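Local coordinates for histone fold protein (Methanopyrus kandleri, PDB 1F1E) that is an archaeal histone with two histone folds in one chain, a DNA-binding protein probably also able to form heterodimers, at residues Glu4-Gln16 / Lys28-Glu40. Numbering follows the deposited sequence.
Sequences ELPKAAIERIFRQ and KDTIYDFVPTMAE
Ile-10 drops as a knob among Ile-31, Tyr-32, Val-35 and Pro-36, a compact example of how the histone fold seats its short first helix, 7-15, across the long helix 25-51. The axes of 7-15 and 28-40 cross at 102°. Apolar packing comes first: Ile-10 CG2 meets Val-35 CG2 tip to tip at 3.9 Å, while Ile-10 CD1 lies against CG and CD of the Pro-36 ring. Ahead of the helix, Leu-5 CD1 extends the seam to Ala-39 CB. At the other end Ile-31 CG2 sits over one face of Phe-14, 3.7 Å from the ring centroid; CG1 of Ile-31 lies between the backbone N and the carbonyl carbon (chi1 64°), a torsion that turns CD1 toward Phe-14 CB. Helix 102-129 touches this inner side through Ala-123 on Phe-14 and Thr-116 on Val-35.

Tyr-32 carries the outer side. Lys-7 runs across its face at about a right angle, CG standing 3.8 Å from the ring centroid in a CH-pi contact, and Ile-10 CG2 lies at the ring edge. Cutting the ring back to an alanine is likely to take away the platform under the aliphatic chain of Lys-7 and leave the water on Glu-11 OE1 without the phenol as its second partner.

Charge closes the contact. Glu-11 OE2 forms a salt bridge with Lys-28 NZ at 3.5 Å. Arg-15 grips that same oxygen side-on with NE and NH1, the bond from NH1 to OE2 being 2.8 Å long.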
# COMPACT_ATOMS: atom_id res chain seq x y z
N GLU A 4 -13.83 4.55 19.69
CA GLU A 4 -14.13 4.63 18.25
C GLU A 4 -14.10 6.02 17.63
O GLU A 4 -14.41 7.02 18.27
CB GLU A 4 -15.52 4.03 17.97
N LEU A 5 -13.71 6.11 16.34
CA LEU A 5 -13.65 7.39 15.62
C LEU A 5 -15.02 7.97 15.42
O LEU A 5 -15.88 7.24 14.86
CB LEU A 5 -13.02 7.13 14.27
CG LEU A 5 -11.59 6.58 14.38
CD1 LEU A 5 -11.15 6.25 12.97
CD2 LEU A 5 -10.62 7.58 14.98
N PRO A 6 -15.35 9.17 15.83
CA PRO A 6 -16.73 9.63 15.59
C PRO A 6 -17.04 9.91 14.14
O PRO A 6 -16.24 10.45 13.41
CB PRO A 6 -16.80 10.94 16.39
CG PRO A 6 -15.70 10.82 17.38
CD PRO A 6 -14.59 10.19 16.58
N LYS A 7 -18.28 9.52 13.79
CA LYS A 7 -18.71 9.66 12.42
C LYS A 7 -18.70 11.13 11.99
O LYS A 7 -18.33 11.46 10.86
CB LYS A 7 -20.12 9.11 12.13
CG LYS A 7 -20.20 7.61 12.19
CD LYS A 7 -21.56 6.97 12.13
CE LYS A 7 -21.60 5.53 11.69
NZ LYS A 7 -22.91 4.94 11.19
N ALA A 8 -19.11 12.02 12.90
CA ALA A 8 -19.13 13.43 12.51
C ALA A 8 -17.77 13.96 12.14
O ALA A 8 -17.64 14.75 11.18
CB ALA A 8 -19.73 14.23 13.65
N ALA A 9 -16.78 13.46 12.88
CA ALA A 9 -15.37 13.84 12.61
C ALA A 9 -14.87 13.20 11.31
O ALA A 9 -14.26 13.92 10.51
CB ALA A 9 -14.44 13.54 13.76
N ILE A 10 -15.15 11.91 11.09
CA ILE A 10 -14.86 11.27 9.80
C ILE A 10 -15.41 12.07 8.64
O ILE A 10 -14.71 12.37 7.68
CB ILE A 10 -15.36 9.83 9.76
CG1 ILE A 10 -14.65 8.96 10.83
CG2 ILE A 10 -15.23 9.25 8.38
CD1 ILE A 10 -15.31 7.59 10.92
N GLU A 11 -16.69 12.44 8.75
CA GLU A 11 -17.25 13.24 7.70
C GLU A 11 -16.60 14.60 7.50
O GLU A 11 -16.39 14.89 6.36
CB GLU A 11 -18.75 13.49 8.04
CG GLU A 11 -19.42 14.17 6.87
CD GLU A 11 -20.87 14.48 7.09
OE1 GLU A 11 -21.45 14.00 8.10
OE2 GLU A 11 -21.40 15.23 6.24
N ARG A 12 -16.35 15.34 8.60
CA ARG A 12 -15.74 16.66 8.38
C ARG A 12 -14.38 16.54 7.68
O ARG A 12 -14.01 17.33 6.83
CB ARG A 12 -15.61 17.49 9.65
CG ARG A 12 -16.97 17.94 10.23
CD ARG A 12 -16.70 18.89 11.40
NE ARG A 12 -16.13 18.12 12.51
CZ ARG A 12 -16.81 17.49 13.45
NH1 ARG A 12 -18.14 17.49 13.51
NH2 ARG A 12 -16.18 16.83 14.39
N ILE A 13 -13.64 15.50 8.13
CA ILE A 13 -12.27 15.37 7.65
C ILE A 13 -12.34 15.00 6.18
O ILE A 13 -11.63 15.54 5.35
CB ILE A 13 -11.49 14.42 8.51
CG1 ILE A 13 -11.27 14.98 9.92
CG2 ILE A 13 -10.17 14.04 7.89
CD1 ILE A 13 -10.92 13.90 10.94
N PHE A 14 -13.16 14.02 5.84
CA PHE A 14 -13.29 13.65 4.42
C PHE A 14 -13.72 14.84 3.59
O PHE A 14 -13.22 15.10 2.50
CB PHE A 14 -14.32 12.53 4.33
CG PHE A 14 -14.50 11.98 2.96
CD1 PHE A 14 -15.50 12.41 2.14
CD2 PHE A 14 -13.63 11.00 2.48
CE1 PHE A 14 -15.70 11.90 0.86
CE2 PHE A 14 -13.79 10.52 1.22
CZ PHE A 14 -14.82 10.96 0.41
N ARG A 15 -14.68 15.59 4.16
CA ARG A 15 -15.21 16.74 3.42
C ARG A 15 -14.19 17.84 3.21
O ARG A 15 -14.23 18.67 2.30
CB ARG A 15 -16.45 17.23 4.19
CG ARG A 15 -17.63 17.75 3.50
CD ARG A 15 -18.63 18.29 4.51
NE ARG A 15 -19.80 17.41 4.64
CZ ARG A 15 -20.76 17.38 3.71
NH1 ARG A 15 -21.80 16.58 3.86
NH2 ARG A 15 -20.67 18.13 2.62
N GLN A 16 -13.14 17.91 4.02
CA GLN A 16 -12.06 18.84 3.79
C GLN A 16 -11.44 18.63 2.43
O GLN A 16 -10.86 19.55 1.87
CB GLN A 16 -10.90 18.64 4.78
CG GLN A 16 -11.26 19.05 6.19
CD GLN A 16 -10.27 18.70 7.28
OE1 GLN A 16 -10.49 18.98 8.44
NE2 GLN A 16 -9.17 18.06 6.92
N LYS A 28 -21.32 8.83 2.65
CA LYS A 28 -21.02 8.81 4.08
C LYS A 28 -21.00 7.37 4.55
O LYS A 28 -20.16 6.97 5.36
CB LYS A 28 -22.07 9.65 4.83
CG LYS A 28 -22.09 11.10 4.43
CD LYS A 28 -23.24 11.90 5.05
CE LYS A 28 -23.42 13.22 4.36
NZ LYS A 28 -24.44 14.10 5.00
N ASP A 29 -21.92 6.52 4.10
CA ASP A 29 -21.97 5.14 4.52
C ASP A 29 -20.62 4.46 4.23
O ASP A 29 -20.06 3.70 5.05
CB ASP A 29 -23.01 4.36 3.78
CG ASP A 29 -24.47 4.43 4.05
OD1 ASP A 29 -24.81 4.86 5.15
OD2 ASP A 29 -25.24 4.05 3.15
N THR A 30 -20.16 4.79 3.02
CA THR A 30 -18.88 4.14 2.64
C THR A 30 -17.70 4.50 3.52
O THR A 30 -16.91 3.66 3.96
CB THR A 30 -18.57 4.46 1.19
OG1 THR A 30 -19.67 3.97 0.38
CG2 THR A 30 -17.34 3.73 0.71
N ILE A 31 -17.59 5.79 3.77
CA ILE A 31 -16.48 6.32 4.60
C ILE A 31 -16.64 5.90 6.05
O ILE A 31 -15.64 5.71 6.72
CB ILE A 31 -16.27 7.83 4.47
CG1 ILE A 31 -17.41 8.68 4.97
CG2 ILE A 31 -15.93 8.27 3.04
CD1 ILE A 31 -17.16 10.19 5.02
N TYR A 32 -17.84 5.72 6.57
CA TYR A 32 -17.97 5.28 7.97
C TYR A 32 -17.52 3.85 8.12
O TYR A 32 -16.96 3.40 9.14
CB TYR A 32 -19.45 5.41 8.32
CG TYR A 32 -19.97 6.83 8.39
CD1 TYR A 32 -19.21 7.96 8.58
CD2 TYR A 32 -21.33 7.11 8.29
CE1 TYR A 32 -19.70 9.24 8.65
CE2 TYR A 32 -21.89 8.33 8.35
CZ TYR A 32 -21.05 9.42 8.52
OH TYR A 32 -21.64 10.64 8.59
N ASP A 33 -17.78 3.08 7.07
CA ASP A 33 -17.31 1.71 7.19
C ASP A 33 -15.78 1.71 7.00
O ASP A 33 -15.01 1.07 7.70
CB ASP A 33 -17.97 0.77 6.17
CG ASP A 33 -19.35 0.24 6.59
OD1 ASP A 33 -19.72 0.40 7.78
OD2 ASP A 33 -20.11 -0.25 5.70
N PHE A 34 -15.28 2.46 6.00
CA PHE A 34 -13.91 2.35 5.61
C PHE A 34 -12.88 3.02 6.54
O PHE A 34 -11.86 2.42 6.85
CB PHE A 34 -13.75 2.91 4.18
CG PHE A 34 -12.30 2.91 3.77
CD1 PHE A 34 -11.73 1.69 3.38
CD2 PHE A 34 -11.58 4.08 3.74
CE1 PHE A 34 -10.41 1.71 3.01
CE2 PHE A 34 -10.22 4.06 3.42
CZ PHE A 34 -9.70 2.87 3.04
N VAL A 35 -13.16 4.25 6.93
CA VAL A 35 -12.14 4.99 7.70
C VAL A 35 -11.73 4.24 8.95
O VAL A 35 -10.52 4.17 9.19
CB VAL A 35 -12.53 6.46 7.92
CG1 VAL A 35 -11.62 7.19 8.87
CG2 VAL A 35 -12.54 7.14 6.56
N PRO A 36 -12.60 3.71 9.79
CA PRO A 36 -12.10 2.96 10.95
C PRO A 36 -11.29 1.75 10.57
O PRO A 36 -10.34 1.40 11.26
CB PRO A 36 -13.43 2.60 11.68
CG PRO A 36 -14.39 3.62 11.22
CD PRO A 36 -14.08 3.82 9.77
N THR A 37 -11.63 1.04 9.51
CA THR A 37 -10.85 -0.10 9.05
C THR A 37 -9.47 0.32 8.58
O THR A 37 -8.48 -0.32 8.90
CB THR A 37 -11.62 -0.78 7.89
OG1 THR A 37 -12.78 -1.41 8.43
CG2 THR A 37 -10.81 -1.86 7.23
N MSE A 38 -9.43 1.48 7.83
CA MSE A 38 -8.15 2.04 7.44
C MSE A 38 -7.32 2.45 8.63
O MSE A 38 -6.13 2.19 8.67
CB MSE A 38 -8.35 3.22 6.49
CG MSE A 38 -7.09 3.87 6.06
SE MSE A 38 -6.48 5.19 7.14
CE MSE A 38 -7.72 6.45 6.97
N ALA A 39 -7.92 3.09 9.61
CA ALA A 39 -7.18 3.50 10.79
C ALA A 39 -6.59 2.30 11.49
O ALA A 39 -5.44 2.33 11.96
CB ALA A 39 -8.06 4.31 11.74
N GLU A 40 -7.35 1.20 11.58
CA GLU A 40 -6.86 -0.01 12.21
C GLU A 40 -5.73 -0.63 11.41
O GLU A 40 -4.74 -1.09 11.99
CB GLU A 40 -8.05 -0.96 12.43
CG GLU A 40 -7.64 -2.25 13.06
CD GLU A 40 -8.78 -3.03 13.69
OE1 GLU A 40 -9.91 -2.63 13.54
OE2 GLU A 40 -8.45 -4.00 14.35
O HOH W 1 -21.64 12.45 10.83
O HOH W 2 -24.19 13.21 8.27
O HOH W 3 -23.62 16.61 7.05